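PDB 7JRM: F5/8 type C domain protein, which probably binds carbohydrate through its calcium-containing binding module, as part of a peptidase thought to recognise and cleave mucin O-glycoproteins. Local coordinates for residues Ile56-Tyr61 / Glu72-Ile77; Ser232-Ala237 / Asn277-Glu282; Asp360-Ser365 / Lys397-Glu402; Asn374-Phe379 / Gly451-Met456. All coordinates share one frame; numbering follows the deposited sequence.

Contact 1 (Ile56-Tyr61 / Glu72-Ile77)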
loop_
_atom_site.group_PDB
_atom_site.type_symbol
_atom_site.label_atom_id
_atom_site.label_comp_id
_atom_site.label_asym_id
_atom_site.label_seq_id
_atom_site.Cartn_x
_atom_site.Cartn_y
_atom_site.Cartn_z
ATOM N N ILE A 56 15.903 20.328 -4.237
ATOM C CA ILE A 56 16.092 21.210 -5.383
ATOM C C ILE A 56 17.345 20.742 -6.108
ATOM O O ILE A 56 18.462 20.910 -5.605
ATOM C CB ILE A 56 16.206 22.682 -4.966
ATOM C CG1 ILE A 56 14.979 23.096 -4.151
ATOM C CG2 ILE A 56 16.362 23.573 -6.189
ATOM C CD1 ILE A 56 15.180 24.350 -3.334
ATOM N N PHE A 57 17.162 20.157 -7.288
ATOM C CA PHE A 57 18.241 19.533 -8.038
ATOM C C PHE A 57 18.599 20.370 -9.258
ATOM O O PHE A 57 17.745 21.036 -9.848
ATOM C CB PHE A 57 17.849 18.117 -8.477
ATOM C CG PHE A 57 17.217 17.300 -7.387
ATOM C CD1 PHE A 57 17.999 16.575 -6.504
ATOM C CD2 PHE A 57 15.839 17.258 -7.244
ATOM C CE1 PHE A 57 17.421 15.822 -5.500
ATOM C CE2 PHE A 57 15.255 16.508 -6.242
ATOM C CZ PHE A 57 16.046 15.789 -5.369
ATOM N N THR A 58 19.875 20.326 -9.631
ATOM C CA THR A 58 20.399 21.066 -10.771
ATOM C C THR A 58 20.669 20.103 -11.918
ATOM O O THR A 58 21.270 19.042 -11.713
ATOM C CB THR A 58 21.684 21.810 -10.396
ATOM O OG1 THR A 58 21.411 22.739 -9.339
ATOM C CG2 THR A 58 22.239 22.566 -11.597
ATOM N N VAL A 59 20.221 20.467 -13.119
ATOM C CA VAL A 59 20.432 19.666 -14.319
ATOM C C VAL A 59 21.009 20.565 -15.404
ATOM O O VAL A 59 20.517 21.679 -15.620
ATOM C CB VAL A 59 19.131 19.000 -14.809
ATOM C CG1 VAL A 59 19.431 18.015 -15.928
ATOM C CG2 VAL A 59 18.414 18.305 -13.661
ATOM N N VAL A 60 22.047 20.083 -16.084
ATOM C CA VAL A 60 22.680 20.796 -17.188
ATOM C C VAL A 60 22.379 20.050 -18.479
ATOM O O VAL A 60 22.437 18.815 -18.522
ATOM C CB VAL A 60 24.200 20.938 -16.972
ATOM C CG1 VAL A 60 24.807 21.852 -18.029
ATOM C CG2 VAL A 60 24.491 21.463 -15.576
ATOM N N TYR A 61 22.059 20.800 -19.531
ATOM C CA TYR A 61 21.659 20.236 -20.811
ATOM C C TYR A 61 22.601 20.714 -21.906
ATOM O O TYR A 61 22.982 21.889 -21.941
ATOM C CB TYR A 61 20.215 20.621 -21.157
ATOM C CG TYR A 61 19.205 20.245 -20.093
ATOM C CD1 TYR A 61 19.014 21.044 -18.972
ATOM C CD2 TYR A 61 18.443 19.089 -20.211
ATOM C CE1 TYR A 61 18.097 20.701 -17.999
ATOM C CE2 TYR A 61 17.522 18.740 -19.242
ATOM C CZ TYR A 61 17.351 19.551 -18.140
ATOM O OH TYR A 61 16.435 19.209 -17.172
ATOM N N GLU A 72 25.083 24.974 -24.172
ATOM C CA GLU A 72 24.742 24.458 -22.856
ATOM C C GLU A 72 23.796 25.410 -22.139
ATOM O O GLU A 72 23.811 26.622 -22.369
ATOM C CB GLU A 72 25.994 24.235 -21.996
ATOM C CG GLU A 72 26.866 23.078 -22.454
ATOM C CD GLU A 72 28.265 23.143 -21.875
ATOM O OE1 GLU A 72 28.650 24.220 -21.371
ATOM O OE2 GLU A 72 28.981 22.121 -21.927
ATOM N N CYS A 73 22.972 24.839 -21.263
ATOM C CA CYS A 73 22.080 25.610 -20.411
ATOM C C CYS A 73 21.827 24.813 -19.139
ATOM O O CYS A 73 22.011 23.594 -19.102
ATOM C CB CYS A 73 20.761 25.942 -21.119
ATOM S SG CYS A 73 19.506 24.646 -21.015
ATOM N N SER A 74 21.402 25.517 -18.092
ATOM C CA SER A 74 21.189 24.900 -16.793
ATOM C C SER A 74 19.883 25.395 -16.192
ATOM O O SER A 74 19.483 26.545 -16.393
ATOM C CB SER A 74 22.352 25.194 -15.834
ATOM O OG SER A 74 22.000 24.894 -14.495
ATOM N N ARG A 75 19.223 24.510 -15.449
ATOM C CA ARG A 75 17.988 24.849 -14.757
ATOM C C ARG A 75 17.835 23.931 -13.554
ATOM O O ARG A 75 18.403 22.836 -13.507
ATOM C CB ARG A 75 16.769 24.742 -15.686
ATOM C CG ARG A 75 16.564 23.368 -16.307
ATOM C CD ARG A 75 15.528 22.556 -15.540
ATOM N NE ARG A 75 15.044 21.409 -16.304
ATOM C CZ ARG A 75 13.967 21.429 -17.082
ATOM N NH1 ARG A 75 13.256 22.540 -17.206
ATOM N NH2 ARG A 75 13.603 20.336 -17.738
ATOM N N THR A 76 17.057 24.389 -12.579
ATOM C CA THR A 76 16.815 23.640 -11.357
ATOM C C THR A 76 15.418 23.030 -11.371
ATOM O O THR A 76 14.482 23.588 -11.946
ATOM C CB THR A 76 16.978 24.531 -10.123
ATOM O OG1 THR A 76 16.021 25.598 -10.173
ATOM C CG2 THR A 76 18.384 25.113 -10.067
ATOM N N ILE A 77 15.290 21.870 -10.730
ATOM C CA ILE A 77 14.022 21.159 -10.618
ATOM C C ILE A 77 13.787 20.851 -9.147
ATOM O O ILE A 77 14.555 20.098 -8.536
ATOM C CB ILE A 77 14.002 19.868 -11.452
ATOM C CG1 ILE A 77 14.151 20.191 -12.940
ATOM C CG2 ILE A 77 12.720 19.089 -11.196
ATOM C CD1 ILE A 77 14.013 18.987 -13.845
#

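Contact 2 (Ser232-Ala237 / Asn277-Glu282)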
loop_
_atom_site.group_PDB
_atom_site.type_symbol
_atom_site.label_atom_id
_atom_site.label_comp_id
_atom_site.label_asym_id
_atom_site.label_seq_id
_atom_site.Cartn_x
_atom_site.Cartn_y
_atom_site.Cartn_z
ATOM N N SER A 232 12.718 7.043 0.986
ATOM C CA SER A 232 13.698 6.300 0.198
ATOM C C SER A 232 14.192 5.064 0.941
ATOM O O SER A 232 14.340 3.992 0.340
ATOM C CB SER A 232 14.871 7.208 -0.171
ATOM O OG SER A 232 14.426 8.352 -0.880
ATOM N N GLU A 233 14.451 5.189 2.244
ATOM C CA GLU A 233 14.942 4.046 3.007
ATOM C C GLU A 233 13.864 2.983 3.171
ATOM O O GLU A 233 14.147 1.784 3.062
ATOM C CB GLU A 233 15.457 4.506 4.372
ATOM C CG GLU A 233 16.777 5.256 4.313
ATOM C CD GLU A 233 17.921 4.386 3.831
ATOM O OE1 GLU A 233 18.307 3.449 4.563
ATOM O OE2 GLU A 233 18.433 4.636 2.720
ATOM N N LEU A 234 12.623 3.400 3.435
ATOM C CA LEU A 234 11.535 2.435 3.551
ATOM C C LEU A 234 11.245 1.771 2.211
ATOM O O LEU A 234 10.976 0.565 2.155
ATOM C CB LEU A 234 10.280 3.114 4.099
ATOM C CG LEU A 234 9.071 2.194 4.280
ATOM C CD1 LEU A 234 9.419 1.044 5.211
ATOM C CD2 LEU A 234 7.868 2.963 4.797
ATOM N N ASN A 235 11.294 2.543 1.121
ATOM C CA ASN A 235 11.120 1.963 -0.207
ATOM C C ASN A 235 12.210 0.942 -0.505
ATOM O O ASN A 235 11.947 -0.096 -1.124
ATOM C CB ASN A 235 11.120 3.064 -1.268
ATOM C CG ASN A 235 9.747 3.301 -1.863
ATOM O OD1 ASN A 235 9.030 2.357 -2.195
ATOM N ND2 ASN A 235 9.375 4.568 -2.004
ATOM N N LYS A 236 13.440 1.221 -0.069
ATOM C CA LYS A 236 14.542 0.294 -0.305
ATOM C C LYS A 236 14.342 -1.012 0.455
ATOM O O LYS A 236 14.589 -2.095 -0.086
ATOM C CB LYS A 236 15.863 0.952 0.092
ATOM C CG LYS A 236 17.102 0.165 -0.299
ATOM C CD LYS A 236 18.366 0.916 0.093
ATOM C CE LYS A 236 19.576 -0.002 0.102
ATOM N NZ LYS A 236 19.526 -0.976 1.226
ATOM N N ALA A 237 13.892 -0.929 1.710
ATOM C CA ALA A 237 13.687 -2.137 2.502
ATOM C C ALA A 237 12.507 -2.955 1.995
ATOM O O ALA A 237 12.540 -4.190 2.055
ATOM C CB ALA A 237 13.488 -1.772 3.972
ATOM N N ASN A 277 9.148 5.858 9.550
ATOM C CA ASN A 277 10.282 5.393 10.342
ATOM C C ASN A 277 9.902 4.198 11.207
ATOM O O ASN A 277 10.690 3.257 11.359
ATOM C CB ASN A 277 10.818 6.532 11.208
ATOM C CG ASN A 277 11.499 7.616 10.394
ATOM O OD1 ASN A 277 11.737 7.455 9.198
ATOM N ND2 ASN A 277 11.820 8.729 11.044
ATOM N N SER A 278 8.696 4.216 11.779
ATOM C CA SER A 278 8.258 3.098 12.610
ATOM C C SER A 278 8.052 1.841 11.774
ATOM O O SER A 278 8.404 0.737 12.207
ATOM C CB SER A 278 6.975 3.466 13.354
ATOM O OG SER A 278 6.604 2.446 14.267
ATOM N N ALA A 279 7.485 1.988 10.574
ATOM C CA ALA A 279 7.307 0.836 9.697
ATOM C C ALA A 279 8.650 0.287 9.233
ATOM O O ALA A 279 8.809 -0.930 9.080
ATOM C CB ALA A 279 6.438 1.217 8.499
ATOM N N LEU A 280 9.627 1.168 9.006
ATOM C CA LEU A 280 10.951 0.714 8.592
ATOM C C LEU A 280 11.628 -0.092 9.693
ATOM O O LEU A 280 12.222 -1.143 9.423
ATOM C CB LEU A 280 11.815 1.912 8.194
ATOM C CG LEU A 280 13.307 1.638 7.994
ATOM C CD1 LEU A 280 13.528 0.681 6.833
ATOM C CD2 LEU A 280 14.067 2.936 7.774
ATOM N N GLU A 281 11.545 0.380 10.939
ATOM C CA GLU A 281 12.158 -0.345 12.048
ATOM C C GLU A 281 11.505 -1.706 12.245
ATOM O O GLU A 281 12.189 -2.697 12.527
ATOM C CB GLU A 281 12.070 0.486 13.329
ATOM N N GLU A 282 10.180 -1.777 12.098
ATOM C CA GLU A 282 9.489 -3.056 12.237
ATOM C C GLU A 282 9.824 -3.991 11.081
ATOM O O GLU A 282 10.038 -5.191 11.289
ATOM C CB GLU A 282 7.981 -2.829 12.331
ATOM C CG GLU A 282 7.134 -4.042 11.971
ATOM C CD GLU A 282 7.100 -5.085 13.074
ATOM O OE1 GLU A 282 7.584 -4.795 14.189
ATOM O OE2 GLU A 282 6.582 -6.196 12.827
#

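Contact 3 (Asp360-Ser365 / Lys397-Glu402)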
loop_
_atom_site.group_PDB
_atom_site.type_symbol
_atom_site.label_atom_id
_atom_site.label_comp_id
_atom_site.label_asym_id
_atom_site.label_seq_id
_atom_site.Cartn_x
_atom_site.Cartn_y
_atom_site.Cartn_z
ATOM N N ASP A 360 -11.509 -36.369 15.419
ATOM C CA ASP A 360 -10.967 -35.042 15.698
ATOM C C ASP A 360 -10.344 -34.501 14.420
ATOM O O ASP A 360 -9.300 -34.993 13.983
ATOM C CB ASP A 360 -9.940 -35.104 16.828
ATOM C CG ASP A 360 -9.522 -33.732 17.316
ATOM O OD1 ASP A 360 -8.621 -33.660 18.179
ATOM O OD2 ASP A 360 -10.089 -32.727 16.842
ATOM N N LEU A 361 -10.979 -33.490 13.826
ATOM C CA LEU A 361 -10.484 -32.852 12.613
ATOM C C LEU A 361 -9.641 -31.615 12.895
ATOM O O LEU A 361 -9.252 -30.918 11.952
ATOM C CB LEU A 361 -11.652 -32.471 11.699
ATOM C CG LEU A 361 -12.613 -33.573 11.255
ATOM C CD1 LEU A 361 -13.535 -33.054 10.162
ATOM C CD2 LEU A 361 -11.849 -34.797 10.781
ATOM N N ARG A 362 -9.352 -31.330 14.164
ATOM C CA ARG A 362 -8.622 -30.111 14.501
ATOM C C ARG A 362 -7.213 -30.026 13.913
ATOM O O ARG A 362 -6.766 -28.893 13.658
ATOM C CB ARG A 362 -8.578 -29.950 16.027
ATOM C CG ARG A 362 -9.886 -29.449 16.622
ATOM C CD ARG A 362 -9.829 -29.391 18.138
ATOM N NE ARG A 362 -9.626 -30.710 18.728
ATOM C CZ ARG A 362 -9.357 -30.918 20.012
ATOM N NH1 ARG A 362 -9.186 -32.153 20.464
ATOM N NH2 ARG A 362 -9.260 -29.891 20.845
ATOM N N PRO A 363 -6.467 -31.116 13.698
ATOM C CA PRO A 363 -5.176 -30.976 13.002
ATOM C C PRO A 363 -5.281 -30.374 11.610
ATOM O O PRO A 363 -4.272 -29.882 11.091
ATOM C CB PRO A 363 -4.651 -32.416 12.949
ATOM C CG PRO A 363 -5.220 -33.044 14.162
ATOM C CD PRO A 363 -6.598 -32.454 14.307
ATOM N N LEU A 364 -6.461 -30.395 10.987
ATOM C CA LEU A 364 -6.661 -29.806 9.669
ATOM C C LEU A 364 -7.223 -28.392 9.736
ATOM O O LEU A 364 -7.640 -27.853 8.706
ATOM C CB LEU A 364 -7.590 -30.688 8.831
ATOM C CG LEU A 364 -7.472 -32.204 8.986
ATOM C CD1 LEU A 364 -8.677 -32.892 8.359
ATOM C CD2 LEU A 364 -6.180 -32.711 8.366
ATOM N N SER A 365 -7.234 -27.776 10.921
ATOM C CA SER A 365 -7.915 -26.495 11.088
ATOM C C SER A 365 -7.233 -25.383 10.298
ATOM O O SER A 365 -7.907 -24.518 9.729
ATOM C CB SER A 365 -7.985 -26.129 12.570
ATOM O OG SER A 365 -6.694 -25.877 13.095
ATOM N N LYS A 397 -17.471 -35.978 22.798
ATOM C CA LYS A 397 -17.143 -34.777 22.040
ATOM C C LYS A 397 -16.384 -35.181 20.780
ATOM O O LYS A 397 -15.297 -35.763 20.861
ATOM C CB LYS A 397 -16.334 -33.785 22.880
ATOM C CG LYS A 397 -15.090 -34.351 23.545
ATOM N N VAL A 398 -16.972 -34.892 19.623
ATOM C CA VAL A 398 -16.350 -35.137 18.328
ATOM C C VAL A 398 -16.093 -33.784 17.684
ATOM O O VAL A 398 -17.035 -33.032 17.404
ATOM C CB VAL A 398 -17.229 -36.023 17.431
ATOM C CG1 VAL A 398 -16.455 -36.463 16.198
ATOM C CG2 VAL A 398 -17.731 -37.231 18.211
ATOM N N TYR A 399 -14.822 -33.470 17.453
ATOM C CA TYR A 399 -14.426 -32.148 16.990
ATOM C C TYR A 399 -14.370 -32.093 15.470
ATOM O O TYR A 399 -13.855 -33.008 14.820
ATOM C CB TYR A 399 -13.063 -31.763 17.568
ATOM C CG TYR A 399 -13.035 -31.649 19.073
ATOM C CD1 TYR A 399 -12.563 -32.692 19.859
ATOM C CD2 TYR A 399 -13.471 -30.495 19.709
ATOM C CE1 TYR A 399 -12.532 -32.592 21.236
ATOM C CE2 TYR A 399 -13.444 -30.385 21.087
ATOM C CZ TYR A 399 -12.974 -31.436 21.845
ATOM O OH TYR A 399 -12.944 -31.331 23.217
ATOM N N ASN A 400 -14.902 -31.011 14.910
ATOM C CA ASN A 400 -14.729 -30.716 13.497
ATOM C C ASN A 400 -13.491 -29.834 13.332
ATOM O O ASN A 400 -12.721 -29.631 14.275
ATOM C CB ASN A 400 -15.992 -30.073 12.923
ATOM C CG ASN A 400 -16.314 -28.731 13.560
ATOM O OD1 ASN A 400 -15.719 -28.343 14.565
ATOM N ND2 ASN A 400 -17.264 -28.013 12.969
ATOM N N ARG A 401 -13.286 -29.295 12.127
ATOM C CA ARG A 401 -12.105 -28.473 11.886
ATOM C C ARG A 401 -12.117 -27.205 12.730
ATOM O O ARG A 401 -11.055 -26.728 13.147
ATOM C CB ARG A 401 -12.001 -28.125 10.401
ATOM C CG ARG A 401 -11.332 -29.201 9.563
ATOM C CD ARG A 401 -11.191 -28.760 8.118
ATOM N NE ARG A 401 -12.471 -28.787 7.416
ATOM C CZ ARG A 401 -12.606 -28.637 6.102
ATOM N NH1 ARG A 401 -11.536 -28.447 5.342
ATOM N NH2 ARG A 401 -13.810 -28.676 5.550
ATOM N N GLU A 402 -13.296 -26.652 13.001
ATOM C CA GLU A 402 -13.413 -25.442 13.804
ATOM C C GLU A 402 -13.352 -25.716 15.305
ATOM O O GLU A 402 -13.548 -24.787 16.096
ATOM C CB GLU A 402 -14.712 -24.708 13.463
ATOM C CG GLU A 402 -14.516 -23.255 13.061
HETATM O O HOH W 1 -8.832 -26.899 6.625
#

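Contact 4 (Asn374-Phe379 / Gly451-Met456)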
loop_
_atom_site.group_PDB
_atom_site.type_symbol
_atom_site.label_atom_id
_atom_site.label_comp_id
_atom_site.label_asym_id
_atom_site.label_seq_id
_atom_site.Cartn_x
_atom_site.Cartn_y
_atom_site.Cartn_z
ATOM N N ASN A 374 -13.636 -35.413 2.485
ATOM C CA ASN A 374 -14.534 -36.565 2.488
ATOM C C ASN A 374 -14.213 -37.385 3.737
ATOM O O ASN A 374 -13.309 -38.221 3.733
ATOM C CB ASN A 374 -14.376 -37.390 1.214
ATOM C CG ASN A 374 -14.686 -36.592 -0.039
ATOM O OD1 ASN A 374 -15.757 -35.996 -0.163
ATOM N ND2 ASN A 374 -13.746 -36.578 -0.977
ATOM N N ALA A 375 -14.965 -37.136 4.806
ATOM C CA ALA A 375 -14.766 -37.789 6.097
ATOM C C ALA A 375 -16.087 -38.332 6.627
ATOM O O ALA A 375 -16.443 -38.151 7.793
ATOM C CB ALA A 375 -14.140 -36.826 7.101
ATOM N N GLN A 376 -16.831 -39.017 5.766
ATOM C CA GLN A 376 -18.154 -39.509 6.116
ATOM C C GLN A 376 -18.090 -40.950 6.606
ATOM O O GLN A 376 -17.236 -41.735 6.186
ATOM C CB GLN A 376 -19.099 -39.413 4.918
ATOM C CG GLN A 376 -19.439 -37.993 4.504
ATOM C CD GLN A 376 -20.814 -37.887 3.877
ATOM O OE1 GLN A 376 -21.181 -38.694 3.022
ATOM N NE2 GLN A 376 -21.583 -36.890 4.297
ATOM N N GLU A 377 -19.009 -41.283 7.515
ATOM C CA GLU A 377 -19.202 -42.645 8.014
ATOM C C GLU A 377 -17.934 -43.180 8.685
ATOM O O GLU A 377 -17.387 -44.220 8.313
ATOM C CB GLU A 377 -19.672 -43.575 6.892
ATOM C CG GLU A 377 -21.100 -43.317 6.442
ATOM C CD GLU A 377 -21.547 -44.256 5.340
ATOM O OE1 GLU A 377 -21.089 -45.419 5.324
ATOM O OE2 GLU A 377 -22.357 -43.832 4.490
ATOM N N GLN A 378 -17.478 -42.446 9.694
ATOM C CA GLN A 378 -16.380 -42.907 10.523
ATOM C C GLN A 378 -16.885 -43.908 11.560
ATOM O O GLN A 378 -18.083 -44.012 11.833
ATOM C CB GLN A 378 -15.700 -41.731 11.226
ATOM C CG GLN A 378 -15.342 -40.576 10.307
ATOM C CD GLN A 378 -14.139 -40.877 9.437
ATOM O OE1 GLN A 378 -13.055 -41.167 9.940
ATOM N NE2 GLN A 378 -14.326 -40.810 8.124
ATOM N N PHE A 379 -15.948 -44.657 12.136
ATOM C CA PHE A 379 -16.251 -45.548 13.253
ATOM C C PHE A 379 -15.066 -45.527 14.206
ATOM O O PHE A 379 -13.981 -46.000 13.858
ATOM C CB PHE A 379 -16.544 -46.972 12.788
ATOM C CG PHE A 379 -16.715 -47.943 13.918
ATOM C CD1 PHE A 379 -17.840 -47.892 14.725
ATOM C CD2 PHE A 379 -15.741 -48.889 14.193
ATOM C CE1 PHE A 379 -17.998 -48.776 15.773
ATOM C CE2 PHE A 379 -15.894 -49.776 15.240
ATOM C CZ PHE A 379 -17.024 -49.718 16.032
ATOM N N GLY A 451 -19.693 -32.895 5.619
ATOM C CA GLY A 451 -18.712 -33.852 5.158
ATOM C C GLY A 451 -18.071 -34.696 6.237
ATOM O O GLY A 451 -17.184 -35.500 5.924
ATOM N N PHE A 452 -18.487 -34.548 7.494
ATOM C CA PHE A 452 -17.901 -35.277 8.615
ATOM C C PHE A 452 -19.023 -35.953 9.391
ATOM O O PHE A 452 -19.840 -35.276 10.022
ATOM C CB PHE A 452 -17.096 -34.341 9.518
ATOM C CG PHE A 452 -16.336 -35.048 10.603
ATOM C CD1 PHE A 452 -15.658 -36.227 10.340
ATOM C CD2 PHE A 452 -16.291 -34.527 11.886
ATOM C CE1 PHE A 452 -14.954 -36.876 11.338
ATOM C CE2 PHE A 452 -15.589 -35.170 12.887
ATOM C CZ PHE A 452 -14.920 -36.346 12.613
ATOM N N SER A 453 -19.060 -37.283 9.346
ATOM C CA SER A 453 -20.089 -38.051 10.032
ATOM C C SER A 453 -19.515 -39.402 10.431
ATOM O O SER A 453 -18.464 -39.821 9.938
ATOM C CB SER A 453 -21.331 -38.235 9.152
ATOM O OG SER A 453 -21.132 -39.269 8.204
ATOM N N GLY A 454 -20.213 -40.080 11.332
ATOM C CA GLY A 454 -19.785 -41.403 11.746
ATOM C C GLY A 454 -20.403 -41.790 13.079
ATOM O O GLY A 454 -21.414 -41.230 13.498
ATOM N N VAL A 455 -19.759 -42.761 13.727
ATOM C CA VAL A 455 -20.248 -43.345 14.971
ATOM C C VAL A 455 -19.067 -43.551 15.910
ATOM O O VAL A 455 -18.070 -44.174 15.533
ATOM C CB VAL A 455 -20.973 -44.684 14.728
ATOM C CG1 VAL A 455 -21.063 -45.490 16.018
ATOM C CG2 VAL A 455 -22.352 -44.448 14.136
ATOM N N MET A 456 -19.179 -43.028 17.128
ATOM C CA MET A 456 -18.219 -43.292 18.193
ATOM C C MET A 456 -18.843 -44.297 19.152
ATOM O O MET A 456 -19.874 -44.010 19.771
ATOM C CB MET A 456 -17.838 -42.005 18.923
ATOM C CG MET A 456 -16.732 -42.177 19.949
ATOM S SD MET A 456 -15.798 -40.658 20.211
ATOM C CE MET A 456 -14.924 -41.052 21.721
#

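Contact 1 (Ile56-Tyr61 / Glu72-Ile77)
Tyr61 and Arg75 meet on one face of an antiparallel hairpin formed by strands 55-64 and 70-79. Six backbone hydrogen bonds join the strands. They run in both directions between Phe57 and Ile77, Val59 and Arg75, and Tyr61 and Cys73. The tightest is Ile77 N to Phe57 O at 2.7 Å. Thr58 with Thr76 and Val60 with Ser74 are the non-hydrogen-bonded pairs, and their side chains occupy the other face.

The polar side-chain contact is diagonal. Arg75 NE donates to Tyr61 OH at 2.7 Å, with the hydroxyl tilted slightly from the guanidinium plane. Arg75 CG sits between its backbone N and carbonyl carbon (chi1 58°), 3.5 Å from Tyr61 CE1. The ring and guanidinium planes stand 83° apart, so this is no stack. Tyr61 OH also bonds to Leu24 O. Arg75 NH1 bonds to Glu12 O, and NH2 to Leu24 O and Lys26 O.

Sulfur and methyl groups add to that face. Cys73 SG lies 5.3 Å from the Tyr61 ring centroid in an oblique sulfur-aromatic contact. Tyr61 CB packs 4.1 Å from Cys73 SG. Ile77 CD1 comes within 4.1 Å of Tyr61 OH.

The hairpin belongs to the Ig-like domain. Its buried guanidinium and phenol are satisfied by each other and by backbone carbonyls. The probable positive charge of Arg75 is thus stabilised by carbonyl oxygens and the phenol oxygen, and tied to neighbouring chain segments.

Contact 2 (Ser232-Ala237 / Asn277-Glu282)
A bundle of helices follows the beta-rich N-terminal part of the chain, and here its helices 232-242 and 273-288 pack together. Their short segments run in roughly the same direction, at 32°, with axes 9.5 Å apart. No hydrogen bond crosses between them. The contact is apolar and small, burying 205 Å² in total.

Leu280 and Leu234 carry it. Leu280 extends from its helix with CG anti to the backbone N (chi1 169°), and its two methyl groups divide the work. Leu280 CD1 meets Ala237 CB at 3.8 Å and also lies near the carbonyl oxygen of Glu233. Leu280 CD2 touches Glu233 CB at 4.0 Å. The leucine tip thus meets residues one turn apart on helix 232-242.

Leu234 reaches the other way. Its CD1 rests against the backbone of the partner helix, 3.7 Å from Leu280 CA, and is 3.9 Å from Leu280 CB. Its CD2 approaches Ala279 CB at 4.3 Å, a looser contact.

Helix 251-270 completes the packing. Leu234 touches Ala267 and Leu268 there, and Ala279 also meets Ala267. Leu234 touches Ile276 as well, and Ala237 touches Leu283.

Two helices of like direction, linked through a third that packs against both, with leucine and alanine filling the space between them, are typical of a small up-down-up three-helix bundle.

Contact 3 (Asp360-Ser365 / Lys397-Glu402)
A single backbone bridge pairs Asp360 with Tyr399, and Leu361 N donates to Tyr399 O at 3.1 Å, from above the carbonyl plane. Both segments are loops apart from a short 3-10 turn at Arg362 and Pro363.

Arg362 lies flat on Tyr399. Its CZ sits over the ring centre, 3.7 Å from the centroid, and the planes differ by 20°. This is a stacked cation-pi contact. Arg362 NH1 reaches toward the ring rim, 3.5 Å from Tyr399 CE1. A bend at chi3 (-63°) sets NE over the CB end of the ring, nearest Tyr399 CG.

Asp360 holds the guanidinium from the side. Arg362 NE donates to Asp360 OD2 and NH1 to OD1, both at 2.8 Å. OD2 also accepts from Arg362 N, closing an Asx turn. The same OD2 packs 3.2 Å from Tyr399 CB.

Further packing and a water extend the contact. Leu361 CB rests on the backbone at Asn400 and Arg401. The Arg401 chain runs past Leu364, with Arg401 CD 3.7 Å from Leu364 O. Arg401 NH1 bonds to Leu370 O. A water donates to Leu364 O and is only weakly bound to Arg401 NH1.

Asp360 probably balances the arginine charge, and it holds the guanidinium in the orientation in which it stacks on Tyr399. That stack and the backbone bond from Leu361 N to Tyr399 O join the two segments.

Contact 4 (Asn374-Phe379 / Gly451-Met456)
The Gln378 side chain lies against strand 452-461, next to Ser453 and Phe452. Gln378 CB is 3.6 Å from Ser453 O. Gln378 CG lies 3.2 Å from Ser453 O. Gln378 CG also meets Phe452 CE1 at 3.9 Å. A bend at chi2 (-75°) then turns CD away from the extended course. The amide tip bonds outside the two segments, with OE1 accepting from Val358 N and NE2 donating to Met353 O.

The strands are parallel, but their register shifts by one between Ala375 and Gln378. This is a beta bulge, and the chain turns a corner at Glu377. Before it, Ala375 N donates to Gly451 O and Ser453 N donates to Ala375 O. After it, Gln378 N donates to Ser453 O and Val455 N to Gln378 O, both at 2.8 Å.

Ser453 serves the bulge itself. Its hydroxyl lies between its backbone N and carbonyl carbon (chi1 79°), where Ser453 OG accepts from Glu377 N at 3.0 Å. The bond is fairly straight, at 164°.

Close by, Ala375 CB packs 3.6 Å from Phe452 CD1, and Ala375 O lies at the edge of that ring. Gly454 faces Gln378 with alpha carbons 3.9 Å apart.

At the bulge Glu377 N is thus bonded by the Ser453 hydroxyl. Ser453 O, though close, is poorly angled for it and accepts from Gln378 N instead. One serine therefore provides acceptors for two successive amides, and parallel pairing resumes beyond the corner.

The four contacts follow one another along an elongated chain, except that contacts 3 and 4 cross, their segments alternating in sequence. Contact 1 lies in the Ig-like domain, and contact 2, in the helical bundle, has its centre about 30 Å away. Contacts 1 and 4 are about 77 Å apart, centre to centre, on opposite sides of the chain's centre. Contacts 3 and 4 touch, with centres about 12 Å apart. There Phe452 CE2 lies 3.4 Å from Tyr399 O, and its CG is 3.5 Å from Leu361 CD1. None includes the calcium ligands Ser163, Val206, Asp208, Gly210 and Asp214.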